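Local coordinates for gamma-glutamyltransferase 1 Threonine peptidase. MEROPS family T03 (Pseudomonas nitroreducens, PDB 7D9E), which forms the large subunit of a two-chain gamma-glutamyltranspeptidase that probably transfers gamma-glutamyl groups from donors such as glutamine to water or amine acceptors, at residues A[97-101]-A[236-241]; A[122-128]-A[233-237]; A[249-253]-A[264-268]; A[58-62]-A[146-150]; A[35-39]-A[63-68]. All coordinates share one frame; numbering follows the deposited sequence.

Overall arrangement
The five contacts form two clusters and one separate contact. Interactions 1 and 2 lie with their centres about 8 Å apart, share Leu236 and Ile237, and pack one loop region, 97-101 and 122-128, against the link between helices 221-233 and 239-244. Interactions 4 and 5, centres about 12 Å apart, use successive parts of helix 53-67 and touch through Thr60 and Gly39. Interaction 3, at the end of a hairpin, has its centre about 24 Å or more from every other centre. Bound DON (6-diazenyl-5-oxo-L-norleucine) lies about 9 Å from the side chain of Pro268 in interaction 3 and about 10 Å from that of Tyr68 in interaction 5.

Interaction 1. Residues A[97-101]-A[236-241]; sequences APKAA and LITSDD
Asp241 turns its carboxylate to the backbone of Pro98 and Lys99, and its two oxygens bind different partners. CB packs against Val127. CG stands beside the backbone N (chi1 -73°), which carries the two oxygens into the gap between the segments. OD1 accepts from Lys99 N (2.8 Å, 157° at the hydrogen) with its syn lone pair, lies 3.3 Å from Pro98 CA, and takes a water that also donates to Ala97 O. OD2 turns back to its own segment: Thr238 N reaches its anti lone pair at 2.9 Å, whereas Thr238 OG1 comes from above the carboxylate plane. A second water donates to OD2 and to Leu236 O and accepts from Ala100 N, tying the type I turn Pro98-Ala101 to the opposite backbone. Beside the polar contacts Pro98 CB meets Leu236 CB at 3.9 Å, and Leu236 CD2 packs against the Ala100 carbonyl carbon. The Lys99 chain slides past Asp241, Lys99 CG lying 3.3 Å from Asp241 OD1. Its NZ forms a salt bridge with Asp244. An alanine in place of Asp241 would probably leave Lys99 N and Thr238 N without their acceptor and set the turn free to shift from the helix. Thr238 is the N-cap of helix 239-244, and Asp241, three residues on, accepts from its N-H, the side-chain half of a capping box.

Interaction 2. Residues A[122-128]-A[233-237]; sequences AKAAGVP and DGGLI
Lys123 and Leu236 meet crosswise, their side chains at about a right angle, with Leu236 CD1 set on Lys123 CG at 3.6 Å. The lysine chain runs on past the backbone of Gly234, its CE 3.1 Å from Gly234 O, and bends at its last torsion. Ala122 approaches differently: its CB is directed toward the other segment, 3.7 Å from Asp233 CB and 3.8 Å from Gly235 CA. Because Gly235 has no side chain to intervene, the CA atoms of Ala122 and Gly235 come within 4.7 Å. At the far end Ile237 points its CB toward the loop, and CG1, placed beside the backbone N (chi1 -66°), sends CD1 to Gly126 O at 3.6 Å. Ala125 CB, Val127 CA and Pro128 CD lie farther round the same methyl, and Leu226 and Met230 of helix 221-233 also touch Ile237. That helix ends in a Schellman motif, with Gly234 at positive phi (73°) starting the turn toward Ala122. Two pairs of facing backbone groups are bridged by water. One water donates to Ala122 O and accepts from Leu236 N, both at 2.8 Å; another accepts from Ala122 N and donates to Asp233 O. Gly126 N makes a hydrogen bond with Asn38 OD1 of the other subunit. With no direct polar bond between the segments, the fit rests on apolar packing and these two waters.

Interaction 3. Residues A[249-253]-A[264-268]; sequences WREPM and TAPLP
Met253 and Thr264 form an antiparallel hydrogen-bonded pair. Thr264 N gives the straighter bond, to Met253 O in its carbonyl plane (3.0 Å, 157° at the hydrogen); Met253 N reaches Thr264 O at 2.9 Å, bent to 133° and tilted from the carbonyl plane. Their side chains lie side by side, pointing the same way, and Met253 CG touches Thr264 CG2 at 3.9 Å. Beyond this pair 264-268 turns away from the strand direction, yet Pro266 CG still lies 3.3 Å from Glu251 O. Arg250 stretches from CG to NE beside the next residues: its CD lies 3.4 Å from Leu267 O, which covers one face of the guanidinium, and its NE lies 3.6 Å from Pro268 CD. Pro268 follows a cis peptide bond, so that Leu267 O and the Pro268 ring both come up to the arginine. A second shell holds these groups. Arg250 NE makes a salt bridge with Asp92 and NH1 a hydrogen bond with Gln322, fixing how the guanidinium is turned. Thr264 OG1, anti to the backbone N (chi1 -170°), reaches Ser77 of the other subunit. A leucine instead of Arg250 would probably leave Asp92 without its countercharge and take away the flat group on which Leu267 O rests. Strands 248-257 and 260-264 are neighbours in an antiparallel beta hairpin, at one edge of this chain's four-stranded sheet, consistent with the Ntn-hydrolase fold of the family, and the segment leaving the hairpin leads toward the bound DON, about 9 Å from the Pro268 side chain.

Interaction 4. Residues A[58-62]-A[146-150]; sequences VATAF and WSELL
Leu149 O, on the side of its helix that faces Ala59, is approached by several groups: a water donates to it at 2.6 Å and Ala59 CA makes a bent CA-H...O contact with it (3.4 Å), while Ala59 CB packs beside it. The same water donates to Ala59 O, which also accepts from Thr63 OG1, and so links the two backbones. The small side chain of Ala59 allows the close approach, its CA 4.8 Å from that of Leu149. The start of helix 146-159, a weakly bonded turn, packs across helix 53-67 (segment axes 9.1 Å apart, crossing -42°) in a buried helix-helix interface; helix 200-212 adds Leu206 against Phe62 and Leu150. Phe62 carries much of the apolar side. Leu150 CD1 sits over the centre of its ring in a CH-pi contact, 3.5 Å from the centroid. Trp146 CH2 reaches the edge of the same ring, in its plane, 3.6 Å from Phe62 CE2, and the two ring planes stand nearly perpendicular at 88°. Leu150 CD2 lies over the rim of the indole, so this one leucine touches both rings. Trp146 NE1 makes a hydrogen bond with Ile209 O of helix 200-212, which helps hold the indole in its rotation. Val58 CG1, anti to the backbone N (chi1 172°), fits between Trp146 CZ3 at 3.9 Å and Leu149 CD1 at 4.0 Å.

Interaction 5. Residues A[35-39]-A[63-68]; sequences PDQYG and TLAVTY
Pro35, Leu64 and Tyr68 bury the most surface here, and the proline ring links the other two. Its CG touches Leu64 CD1 at 3.7 Å, the two side chains crossing at a slant, and stands more loosely over a face of the Tyr68 ring, while Pro35 CB meets Tyr68 CE1 at 3.9 Å. Pro35 O joins Tyr68 OH through a water that donates to the carbonyl and accepts from the hydroxyl. The second methyl of Leu64, CD2, lies against the carboxylate of Asp36, 3.4 Å from OD1, and close to Gly39 CA, where the lack of a side chain permits the approach. Asp36 is the N-cap of helix 37-48, which begins just after strand 30-34 and packs here against the C-terminal end of helix 53-67. With CG between the backbone N and the carbonyl carbon (chi1 74°), the carboxylate folds over the helix start: OD1 accepts from Gly39 N nearly along its C-O direction (2.8 Å, 174° at the hydrogen). OD2 faces the other helix and receives Thr67 OG1 on its syn lone pair at 2.8 Å. A water donates both to this oxygen and to Thr67 O, and OD2 lies at the edge of the Tyr68 ring, 3.7 Å from CD1. The carboxylate thus serves one helix start and the end of another. Tyr38 CD2 packs on Thr67 CB at 3.8 Å, and the tyrosine hydroxyl is hydrogen-bonded to the backbone N of Lys162. Thr2 of the other subunit packs on Pro35 and Arg186 of that subunit on Tyr68.

Interaction 1. Residues A[97-101]-A[236-241]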
# COMPACT_ATOMS: atom_id res chain seq x y z
N ALA A 97 1.72 -2.35 -17.03
CA ALA A 97 1.16 -1.57 -18.12
C ALA A 97 0.73 -2.50 -19.26
O ALA A 97 1.45 -3.44 -19.59
CB ALA A 97 2.19 -0.59 -18.68
N PRO A 98 -0.42 -2.24 -19.89
CA PRO A 98 -0.80 -3.01 -21.08
C PRO A 98 0.23 -2.90 -22.20
O PRO A 98 1.00 -1.94 -22.29
CB PRO A 98 -2.17 -2.43 -21.49
CG PRO A 98 -2.55 -1.45 -20.40
CD PRO A 98 -1.46 -1.30 -19.43
N LYS A 99 0.24 -3.93 -23.04
CA LYS A 99 1.20 -3.98 -24.14
C LYS A 99 1.05 -2.79 -25.07
O LYS A 99 2.03 -2.37 -25.70
CB LYS A 99 1.00 -5.29 -24.91
CG LYS A 99 1.48 -6.51 -24.10
CD LYS A 99 1.17 -7.82 -24.79
CE LYS A 99 1.31 -8.99 -23.84
NZ LYS A 99 2.72 -9.19 -23.41
N ALA A 100 -0.15 -2.23 -25.16
CA ALA A 100 -0.38 -1.07 -26.01
C ALA A 100 -0.10 0.26 -25.32
O ALA A 100 -0.28 1.31 -25.94
CB ALA A 100 -1.82 -1.09 -26.54
N ALA A 101 0.38 0.25 -24.08
CA ALA A 101 0.73 1.50 -23.42
C ALA A 101 1.96 2.12 -24.06
O ALA A 101 2.81 1.43 -24.63
CB ALA A 101 0.98 1.24 -21.93
N LEU A 236 -7.25 -0.50 -23.14
CA LEU A 236 -6.09 -1.07 -23.82
C LEU A 236 -5.89 -2.54 -23.49
O LEU A 236 -5.20 -3.23 -24.25
CB LEU A 236 -4.83 -0.34 -23.36
CG LEU A 236 -4.59 1.06 -23.91
CD1 LEU A 236 -5.61 2.02 -23.37
CD2 LEU A 236 -3.19 1.52 -23.48
N ILE A 237 -6.45 -3.03 -22.39
CA ILE A 237 -6.16 -4.39 -21.94
C ILE A 237 -6.80 -5.38 -22.89
O ILE A 237 -7.98 -5.25 -23.27
CB ILE A 237 -6.64 -4.58 -20.51
CG1 ILE A 237 -5.81 -3.68 -19.59
CG2 ILE A 237 -6.47 -6.04 -20.05
CD1 ILE A 237 -6.32 -3.64 -18.18
N THR A 238 -6.01 -6.37 -23.30
CA THR A 238 -6.42 -7.41 -24.24
C THR A 238 -6.25 -8.79 -23.60
O THR A 238 -5.66 -8.94 -22.54
CB THR A 238 -5.56 -7.37 -25.53
OG1 THR A 238 -4.20 -7.69 -25.20
CG2 THR A 238 -5.63 -6.02 -26.21
N SER A 239 -6.77 -9.81 -24.28
CA SER A 239 -6.55 -11.18 -23.81
C SER A 239 -5.06 -11.49 -23.66
O SER A 239 -4.65 -12.15 -22.70
CB SER A 239 -7.21 -12.17 -24.78
OG SER A 239 -6.82 -13.50 -24.44
N ASP A 240 -4.23 -10.99 -24.59
CA ASP A 240 -2.79 -11.23 -24.50
C ASP A 240 -2.21 -10.68 -23.19
O ASP A 240 -1.35 -11.32 -22.57
CB ASP A 240 -2.06 -10.56 -25.67
CG ASP A 240 -2.12 -11.36 -26.95
OD1 ASP A 240 -2.98 -12.25 -27.08
OD2 ASP A 240 -1.28 -11.09 -27.85
N ASP A 241 -2.66 -9.49 -22.77
CA ASP A 241 -2.19 -8.90 -21.52
C ASP A 241 -2.54 -9.81 -20.35
O ASP A 241 -1.70 -10.05 -19.48
CB ASP A 241 -2.89 -7.56 -21.33
CG ASP A 241 -2.37 -6.49 -22.26
OD1 ASP A 241 -1.18 -6.13 -22.14
OD2 ASP A 241 -3.13 -6.03 -23.11
O HOH W 1 0.83 -6.21 -20.28
O HOH W 2 -2.56 -3.86 -24.71

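Interaction 2. Residues A[122-128]-A[233-237]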
# COMPACT_ATOMS: atom_id res chain seq x y z
N ALA A 122 -11.17 3.75 -18.55
CA ALA A 122 -10.55 2.45 -18.78
C ALA A 122 -9.06 2.57 -19.12
O ALA A 122 -8.30 1.65 -18.84
CB ALA A 122 -11.28 1.67 -19.87
N LYS A 123 -8.65 3.68 -19.72
CA LYS A 123 -7.24 3.83 -20.06
C LYS A 123 -6.35 4.05 -18.84
O LYS A 123 -5.12 3.99 -18.96
CB LYS A 123 -7.07 4.97 -21.05
CG LYS A 123 -7.74 4.70 -22.39
CD LYS A 123 -7.12 5.58 -23.48
CE LYS A 123 -7.81 5.39 -24.83
NZ LYS A 123 -8.73 6.52 -25.11
N ALA A 124 -6.94 4.26 -17.66
CA ALA A 124 -6.18 4.43 -16.43
C ALA A 124 -5.75 3.10 -15.81
O ALA A 124 -4.99 3.12 -14.83
CB ALA A 124 -7.02 5.21 -15.42
N ALA A 125 -6.21 1.97 -16.33
CA ALA A 125 -6.02 0.69 -15.67
C ALA A 125 -4.75 -0.04 -16.11
O ALA A 125 -4.46 -0.14 -17.31
CB ALA A 125 -7.22 -0.22 -15.92
N GLY A 126 -4.02 -0.57 -15.13
CA GLY A 126 -3.05 -1.60 -15.39
C GLY A 126 -3.68 -2.98 -15.37
O GLY A 126 -4.81 -3.16 -14.92
N VAL A 127 -2.92 -3.96 -15.86
CA VAL A 127 -3.41 -5.34 -15.89
C VAL A 127 -3.50 -5.85 -14.45
O VAL A 127 -2.48 -5.83 -13.74
CB VAL A 127 -2.48 -6.23 -16.72
CG1 VAL A 127 -3.02 -7.65 -16.72
CG2 VAL A 127 -2.32 -5.68 -18.15
N PRO A 128 -4.67 -6.29 -13.97
CA PRO A 128 -4.80 -6.64 -12.54
C PRO A 128 -3.96 -7.86 -12.15
O PRO A 128 -3.90 -8.84 -12.89
CB PRO A 128 -6.29 -6.94 -12.37
CG PRO A 128 -6.98 -6.16 -13.47
CD PRO A 128 -6.00 -6.25 -14.64
N ASP A 233 -15.29 0.75 -23.62
CA ASP A 233 -14.82 1.99 -23.02
C ASP A 233 -13.53 2.52 -23.65
O ASP A 233 -12.97 3.50 -23.14
CB ASP A 233 -14.59 1.80 -21.52
CG ASP A 233 -15.88 1.68 -20.74
OD1 ASP A 233 -16.96 1.98 -21.30
OD2 ASP A 233 -15.82 1.25 -19.57
N GLY A 234 -13.04 1.90 -24.71
CA GLY A 234 -11.80 2.35 -25.33
C GLY A 234 -10.54 2.04 -24.53
O GLY A 234 -9.56 2.79 -24.61
N GLY A 235 -10.54 0.96 -23.76
CA GLY A 235 -9.38 0.60 -22.98
C GLY A 235 -8.34 -0.14 -23.81
O GLY A 235 -8.52 -0.40 -25.00
N LEU A 236 -7.25 -0.50 -23.14
CA LEU A 236 -6.09 -1.07 -23.82
C LEU A 236 -5.89 -2.54 -23.49
O LEU A 236 -5.20 -3.23 -24.25
CB LEU A 236 -4.83 -0.34 -23.36
CG LEU A 236 -4.59 1.06 -23.91
CD1 LEU A 236 -5.61 2.02 -23.37
CD2 LEU A 236 -3.19 1.52 -23.48
N ILE A 237 -6.45 -3.03 -22.39
CA ILE A 237 -6.16 -4.39 -21.94
C ILE A 237 -6.80 -5.38 -22.89
O ILE A 237 -7.98 -5.25 -23.27
CB ILE A 237 -6.64 -4.58 -20.51
CG1 ILE A 237 -5.81 -3.68 -19.59
CG2 ILE A 237 -6.47 -6.04 -20.05
CD1 ILE A 237 -6.32 -3.64 -18.18
O HOH W 3 -6.60 0.16 -20.45
O HOH W 4 -13.25 4.89 -20.16

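Interaction 3. Residues A[249-253]-A[264-268]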
# COMPACT_ATOMS: atom_id res chain seq x y z
N TRP A 249 7.88 -13.71 -7.41
CA TRP A 249 8.54 -13.81 -6.12
C TRP A 249 9.86 -13.06 -6.21
O TRP A 249 10.58 -13.17 -7.20
CB TRP A 249 8.80 -15.28 -5.78
CG TRP A 249 7.56 -16.10 -5.56
CD1 TRP A 249 6.94 -16.94 -6.47
CD2 TRP A 249 6.75 -16.14 -4.38
NE1 TRP A 249 5.83 -17.51 -5.90
CE2 TRP A 249 5.68 -17.03 -4.62
CE3 TRP A 249 6.84 -15.52 -3.12
CZ2 TRP A 249 4.70 -17.31 -3.66
CZ3 TRP A 249 5.86 -15.79 -2.18
CH2 TRP A 249 4.81 -16.68 -2.46
N ARG A 250 10.15 -12.25 -5.19
CA ARG A 250 11.39 -11.50 -5.13
C ARG A 250 12.01 -11.65 -3.75
O ARG A 250 11.31 -11.96 -2.77
CB ARG A 250 11.16 -10.00 -5.39
CG ARG A 250 10.30 -9.69 -6.62
CD ARG A 250 10.21 -8.20 -6.81
NE ARG A 250 9.45 -7.75 -7.99
CZ ARG A 250 9.94 -7.64 -9.22
NH1 ARG A 250 11.20 -7.94 -9.49
NH2 ARG A 250 9.15 -7.19 -10.19
N GLU A 251 13.30 -11.38 -3.65
CA GLU A 251 13.92 -11.30 -2.33
C GLU A 251 13.43 -10.04 -1.61
O GLU A 251 13.46 -8.95 -2.18
CB GLU A 251 15.44 -11.30 -2.43
CG GLU A 251 15.98 -12.65 -2.91
CD GLU A 251 15.71 -13.77 -1.93
OE1 GLU A 251 15.89 -13.57 -0.71
OE2 GLU A 251 15.25 -14.84 -2.38
N PRO A 252 12.93 -10.16 -0.39
CA PRO A 252 12.49 -8.95 0.32
C PRO A 252 13.67 -8.07 0.67
O PRO A 252 14.81 -8.54 0.78
CB PRO A 252 11.78 -9.49 1.58
CG PRO A 252 12.34 -10.85 1.77
CD PRO A 252 12.64 -11.39 0.38
N MET A 253 13.39 -6.78 0.79
CA MET A 253 14.37 -5.85 1.35
C MET A 253 14.59 -6.22 2.81
O MET A 253 13.63 -6.43 3.55
CB MET A 253 13.85 -4.42 1.26
CG MET A 253 14.67 -3.42 2.05
SD MET A 253 16.34 -3.16 1.41
CE MET A 253 15.87 -2.78 -0.27
N THR A 264 10.79 -5.96 4.20
CA THR A 264 9.79 -5.08 3.59
C THR A 264 9.91 -5.15 2.08
O THR A 264 10.67 -5.95 1.53
CB THR A 264 9.91 -3.66 4.18
OG1 THR A 264 8.78 -2.86 3.78
CG2 THR A 264 11.19 -2.99 3.77
N ALA A 265 9.14 -4.30 1.41
CA ALA A 265 8.96 -4.43 -0.03
C ALA A 265 10.16 -3.90 -0.78
O ALA A 265 10.54 -2.74 -0.58
CB ALA A 265 7.72 -3.64 -0.44
N PRO A 266 10.77 -4.70 -1.66
CA PRO A 266 11.81 -4.21 -2.56
C PRO A 266 11.16 -3.58 -3.79
O PRO A 266 9.94 -3.51 -3.91
CB PRO A 266 12.54 -5.49 -2.91
CG PRO A 266 11.39 -6.51 -3.02
CD PRO A 266 10.44 -6.12 -1.92
N LEU A 267 12.00 -3.12 -4.71
CA LEU A 267 11.50 -2.62 -5.98
C LEU A 267 10.60 -3.68 -6.61
O LEU A 267 10.92 -4.87 -6.56
CB LEU A 267 12.67 -2.30 -6.90
CG LEU A 267 13.46 -1.04 -6.55
CD1 LEU A 267 14.67 -0.95 -7.45
CD2 LEU A 267 12.61 0.21 -6.68
N PRO A 268 9.48 -3.29 -7.23
CA PRO A 268 9.06 -1.94 -7.61
C PRO A 268 8.42 -1.07 -6.53
O PRO A 268 7.89 -0.01 -6.87
CB PRO A 268 8.06 -2.22 -8.73
CG PRO A 268 7.40 -3.46 -8.29
CD PRO A 268 8.54 -4.31 -7.74

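Interaction 4. Residues A[58-62]-A[146-150]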
# COMPACT_ATOMS: atom_id res chain seq x y z
N VAL A 58 -5.61 -15.30 2.22
CA VAL A 58 -6.39 -15.48 1.00
C VAL A 58 -7.86 -15.20 1.26
O VAL A 58 -8.51 -14.42 0.55
CB VAL A 58 -6.18 -16.89 0.44
CG1 VAL A 58 -7.13 -17.13 -0.72
CG2 VAL A 58 -4.73 -17.04 0.02
N ALA A 59 -8.42 -15.82 2.30
CA ALA A 59 -9.83 -15.61 2.59
C ALA A 59 -10.10 -14.14 2.90
O ALA A 59 -11.11 -13.58 2.46
CB ALA A 59 -10.26 -16.52 3.75
N THR A 60 -9.18 -13.49 3.62
CA THR A 60 -9.36 -12.09 4.00
C THR A 60 -9.29 -11.16 2.79
O THR A 60 -10.12 -10.25 2.64
CB THR A 60 -8.30 -11.72 5.03
OG1 THR A 60 -8.46 -12.53 6.20
CG2 THR A 60 -8.39 -10.24 5.41
N ALA A 61 -8.33 -11.40 1.90
CA ALA A 61 -8.19 -10.56 0.72
C ALA A 61 -9.41 -10.64 -0.18
O ALA A 61 -9.85 -9.63 -0.72
CB ALA A 61 -6.93 -10.95 -0.05
N PHE A 62 -9.98 -11.85 -0.35
CA PHE A 62 -11.20 -11.90 -1.15
C PHE A 62 -12.37 -11.28 -0.41
O PHE A 62 -13.23 -10.64 -1.04
CB PHE A 62 -11.50 -13.33 -1.59
CG PHE A 62 -10.66 -13.81 -2.74
CD1 PHE A 62 -10.79 -13.26 -4.00
CD2 PHE A 62 -9.74 -14.83 -2.56
CE1 PHE A 62 -10.02 -13.73 -5.08
CE2 PHE A 62 -8.97 -15.31 -3.62
CZ PHE A 62 -9.09 -14.74 -4.87
N TRP A 146 -8.55 -24.21 -1.67
CA TRP A 146 -8.79 -22.89 -2.25
C TRP A 146 -10.27 -22.56 -2.33
O TRP A 146 -10.70 -21.48 -1.92
CB TRP A 146 -8.16 -22.86 -3.65
CG TRP A 146 -8.48 -21.68 -4.51
CD1 TRP A 146 -9.47 -21.61 -5.44
CD2 TRP A 146 -7.79 -20.43 -4.57
NE1 TRP A 146 -9.45 -20.39 -6.06
CE2 TRP A 146 -8.42 -19.64 -5.54
CE3 TRP A 146 -6.69 -19.90 -3.88
CZ2 TRP A 146 -7.99 -18.36 -5.86
CZ3 TRP A 146 -6.26 -18.62 -4.20
CH2 TRP A 146 -6.92 -17.86 -5.18
N SER A 147 -11.08 -23.48 -2.85
CA SER A 147 -12.49 -23.15 -3.07
C SER A 147 -13.18 -22.78 -1.76
O SER A 147 -14.04 -21.90 -1.74
CB SER A 147 -13.20 -24.32 -3.74
OG SER A 147 -13.15 -25.47 -2.91
N GLU A 148 -12.81 -23.44 -0.65
CA GLU A 148 -13.44 -23.14 0.63
C GLU A 148 -13.03 -21.77 1.15
O GLU A 148 -13.81 -21.10 1.84
CB GLU A 148 -13.05 -24.22 1.65
CG GLU A 148 -13.55 -25.63 1.31
CD GLU A 148 -15.01 -25.66 0.91
N LEU A 149 -11.82 -21.31 0.81
CA LEU A 149 -11.37 -20.00 1.27
C LEU A 149 -12.13 -18.86 0.60
O LEU A 149 -12.10 -17.73 1.10
CB LEU A 149 -9.88 -19.86 0.96
CG LEU A 149 -8.98 -20.83 1.74
CD1 LEU A 149 -7.55 -20.62 1.27
CD2 LEU A 149 -9.10 -20.65 3.24
N LEU A 150 -12.77 -19.11 -0.54
CA LEU A 150 -13.57 -18.10 -1.21
C LEU A 150 -14.99 -18.03 -0.65
O LEU A 150 -15.68 -17.04 -0.90
CB LEU A 150 -13.64 -18.40 -2.71
CG LEU A 150 -12.56 -17.88 -3.67
CD1 LEU A 150 -12.65 -16.38 -3.85
CD2 LEU A 150 -11.17 -18.29 -3.16
O HOH W 5 -13.27 -15.37 1.32

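Interaction 5. Residues A[35-39]-A[63-68]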
# COMPACT_ATOMS: atom_id res chain seq x y z
N PRO A 35 -8.64 -4.12 8.17
CA PRO A 35 -9.19 -2.76 8.05
C PRO A 35 -10.69 -2.67 8.22
O PRO A 35 -11.21 -1.54 8.26
CB PRO A 35 -8.77 -2.33 6.65
CG PRO A 35 -8.75 -3.63 5.88
CD PRO A 35 -8.16 -4.63 6.88
N ASP A 36 -11.39 -3.79 8.35
CA ASP A 36 -12.78 -3.75 8.76
C ASP A 36 -13.13 -5.02 9.53
O ASP A 36 -12.33 -5.95 9.64
CB ASP A 36 -13.76 -3.47 7.61
CG ASP A 36 -13.96 -4.64 6.65
OD1 ASP A 36 -13.64 -5.80 6.99
OD2 ASP A 36 -14.50 -4.39 5.54
N GLN A 37 -14.35 -5.03 10.07
CA GLN A 37 -14.79 -6.10 10.95
C GLN A 37 -14.96 -7.42 10.20
O GLN A 37 -14.86 -8.49 10.80
CB GLN A 37 -16.11 -5.74 11.62
CG GLN A 37 -17.23 -5.51 10.61
CD GLN A 37 -18.55 -5.17 11.25
OE1 GLN A 37 -19.14 -4.13 10.96
NE2 GLN A 37 -19.05 -6.07 12.08
N TYR A 38 -15.24 -7.35 8.91
CA TYR A 38 -15.49 -8.55 8.11
C TYR A 38 -14.21 -9.28 7.77
O TYR A 38 -14.14 -10.50 7.90
CB TYR A 38 -16.24 -8.13 6.84
CG TYR A 38 -17.50 -7.36 7.16
CD1 TYR A 38 -18.56 -7.98 7.80
CD2 TYR A 38 -17.61 -6.01 6.84
CE1 TYR A 38 -19.73 -7.28 8.09
CE2 TYR A 38 -18.77 -5.30 7.16
CZ TYR A 38 -19.81 -5.94 7.78
OH TYR A 38 -20.99 -5.27 8.08
N GLY A 39 -13.17 -8.55 7.37
CA GLY A 39 -11.88 -9.18 7.17
C GLY A 39 -11.35 -9.81 8.44
O GLY A 39 -10.76 -10.89 8.41
N THR A 63 -12.41 -11.40 0.92
CA THR A 63 -13.49 -10.78 1.69
C THR A 63 -13.47 -9.27 1.51
O THR A 63 -14.51 -8.65 1.23
CB THR A 63 -13.39 -11.14 3.17
OG1 THR A 63 -13.71 -12.53 3.33
CG2 THR A 63 -14.39 -10.35 3.99
N LEU A 64 -12.29 -8.65 1.64
CA LEU A 64 -12.21 -7.20 1.50
C LEU A 64 -12.45 -6.73 0.07
O LEU A 64 -12.84 -5.57 -0.13
CB LEU A 64 -10.85 -6.72 2.01
CG LEU A 64 -10.58 -7.00 3.49
CD1 LEU A 64 -9.11 -6.72 3.86
CD2 LEU A 64 -11.51 -6.17 4.36
N ALA A 65 -12.25 -7.60 -0.93
CA ALA A 65 -12.62 -7.28 -2.30
C ALA A 65 -14.13 -7.10 -2.44
O ALA A 65 -14.59 -6.47 -3.41
CB ALA A 65 -12.11 -8.39 -3.22
N VAL A 66 -14.89 -7.63 -1.49
CA VAL A 66 -16.33 -7.43 -1.41
C VAL A 66 -16.68 -6.28 -0.47
O VAL A 66 -17.43 -5.37 -0.83
CB VAL A 66 -17.02 -8.73 -0.96
CG1 VAL A 66 -18.52 -8.50 -0.84
CG2 VAL A 66 -16.72 -9.86 -1.92
N THR A 67 -16.14 -6.29 0.75
CA THR A 67 -16.59 -5.38 1.80
C THR A 67 -15.84 -4.06 1.84
O THR A 67 -16.32 -3.14 2.51
CB THR A 67 -16.51 -6.05 3.18
OG1 THR A 67 -15.14 -6.26 3.54
CG2 THR A 67 -17.27 -7.38 3.19
N TYR A 68 -14.71 -3.94 1.13
CA TYR A 68 -13.96 -2.71 1.33
C TYR A 68 -13.62 -2.35 -0.16
O TYR A 68 -12.44 -2.19 -0.51
CB TYR A 68 -12.69 -3.04 2.03
CG TYR A 68 -11.99 -1.92 2.79
CD1 TYR A 68 -12.36 -1.68 4.10
CD2 TYR A 68 -11.18 -0.99 2.19
CE1 TYR A 68 -11.78 -0.70 4.85
CE2 TYR A 68 -10.62 0.06 2.94
CZ TYR A 68 -10.95 0.19 4.27
OH TYR A 68 -10.45 1.20 5.06
O HOH W 6 -10.30 0.95 7.92
O HOH W 7 -16.07 -2.26 5.10